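Long-range contact in Non-structural protein 5 (Modoc virus, PDB 2WA1), which probably methylates the cap of viral RNA through its FtsJ-like methyltransferase domain, as in other flavivirus NS5 proteins: residues G214-V219 with G241-V246. The protein carries 4 engineered substitutions. Numbering follows the deposited sequence.
Sequences GGLIRV and GNVTAV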
# COMPACT_ATOMS: atom_id res chain seq x y z
N GLY A 214 -10.21 10.62 1.85
CA GLY A 214 -9.82 9.42 1.12
C GLY A 214 -10.59 8.17 1.54
O GLY A 214 -11.65 8.24 2.17
N GLY A 215 -10.04 7.02 1.18
CA GLY A 215 -10.72 5.75 1.39
C GLY A 215 -9.78 4.58 1.30
O GLY A 215 -8.57 4.75 1.16
N LEU A 216 -10.33 3.37 1.38
CA LEU A 216 -9.49 2.16 1.38
C LEU A 216 -9.99 1.22 0.33
O LEU A 216 -11.12 0.76 0.41
CB LEU A 216 -9.47 1.50 2.77
CG LEU A 216 -8.40 0.41 2.99
CD1 LEU A 216 -6.96 0.98 3.09
CD2 LEU A 216 -8.75 -0.46 4.23
N ILE A 217 -9.14 0.91 -0.64
CA ILE A 217 -9.56 0.12 -1.77
C ILE A 217 -8.79 -1.20 -1.92
O ILE A 217 -7.65 -1.31 -1.53
CB ILE A 217 -9.49 0.92 -3.13
CG1 ILE A 217 -8.03 1.36 -3.42
CG2 ILE A 217 -10.45 2.10 -3.10
CD1 ILE A 217 -7.72 1.66 -4.95
N ARG A 218 -9.43 -2.17 -2.54
CA ARG A 218 -8.73 -3.41 -2.87
C ARG A 218 -8.39 -3.41 -4.35
O ARG A 218 -9.26 -3.19 -5.18
CB ARG A 218 -9.62 -4.63 -2.51
CG ARG A 218 -9.11 -5.96 -3.02
CD ARG A 218 -7.92 -6.45 -2.17
NE ARG A 218 -7.56 -7.84 -2.49
CZ ARG A 218 -6.55 -8.50 -1.92
NH1 ARG A 218 -5.79 -7.91 -1.01
NH2 ARG A 218 -6.27 -9.74 -2.30
N VAL A 219 -7.14 -3.69 -4.69
CA VAL A 219 -6.75 -3.84 -6.08
C VAL A 219 -6.95 -5.30 -6.51
O VAL A 219 -6.44 -6.19 -5.85
CB VAL A 219 -5.27 -3.38 -6.30
CG1 VAL A 219 -4.85 -3.50 -7.78
CG2 VAL A 219 -5.09 -1.93 -5.77
N GLY A 241 -16.53 -1.32 6.08
CA GLY A 241 -17.31 -2.12 5.15
C GLY A 241 -16.49 -2.72 4.01
O GLY A 241 -16.79 -3.82 3.53
N ASN A 242 -15.48 -2.00 3.54
CA ASN A 242 -14.64 -2.51 2.46
C ASN A 242 -13.66 -3.59 2.91
O ASN A 242 -13.38 -4.55 2.19
CB ASN A 242 -13.88 -1.37 1.80
CG ASN A 242 -14.05 -1.39 0.32
OD1 ASN A 242 -13.25 -1.99 -0.42
ND2 ASN A 242 -15.13 -0.78 -0.14
N VAL A 243 -13.11 -3.40 4.10
CA VAL A 243 -12.23 -4.39 4.72
C VAL A 243 -12.96 -5.72 4.90
O VAL A 243 -12.43 -6.77 4.53
CB VAL A 243 -11.68 -3.90 6.06
CG1 VAL A 243 -10.85 -4.99 6.72
CG2 VAL A 243 -10.78 -2.66 5.83
N THR A 244 -14.18 -5.65 5.42
CA THR A 244 -14.95 -6.86 5.70
C THR A 244 -15.37 -7.50 4.39
O THR A 244 -15.36 -8.72 4.28
CB THR A 244 -16.17 -6.62 6.63
OG1 THR A 244 -17.13 -5.78 5.97
CG2 THR A 244 -15.77 -6.01 7.94
N ALA A 245 -15.72 -6.68 3.38
CA ALA A 245 -16.08 -7.24 2.07
C ALA A 245 -14.92 -8.01 1.49
O ALA A 245 -15.12 -9.08 0.92
CB ALA A 245 -16.59 -6.17 1.08
N VAL A 246 -13.71 -7.46 1.63
CA VAL A 246 -12.50 -8.12 1.15
C VAL A 246 -12.24 -9.43 1.90
O VAL A 246 -12.00 -10.46 1.27
CB VAL A 246 -11.24 -7.21 1.19
CG1 VAL A 246 -9.94 -8.03 1.03
CG2 VAL A 246 -11.31 -6.15 0.11
O HOH W 1 -12.14 -1.70 -3.23
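Leu216 CD2 presses against Val243 CG2 at 3.4 Å, closer than usual van der Waals contact. Leucine suits the strand because its long branched end can swing a methyl group onto the helix although CB itself does not aim there; Met229 and Ile239 also touch it. One turn on, Val246 meets the aliphatic part of Arg218: Val246 CG2 lies 3.5 Å from Arg218 CB, the two side chains crossing at about a right angle. With CG anti to the backbone N (chi1 170°) and a bend at chi2, the arginine lays an apolar stem against the helix while NH1 hydrogen-bonds the carbonyl oxygens of Thr226 and Glu228. Beta-branched valine offers two methyls, CG2 for the methylenes and CG1 over one guanidinium face.

In this Rossmann-like methyltransferase fold, 215-217 is an edge strand of the mixed sheet, and helix 239-254, which follows the neighbouring strand 229-232, runs almost parallel to it, 12° between the segment axes.

Polar contact is indirect. A water accepts from Arg218 N (2.8 Å) and donates to Asn242 OD1 (3.0 Å), bridging the Arg218 backbone and the helix; asparagine fits here because its amide oxygen can accept that bond. Leu216 O takes its hydrogen bond from Asn237 ND2.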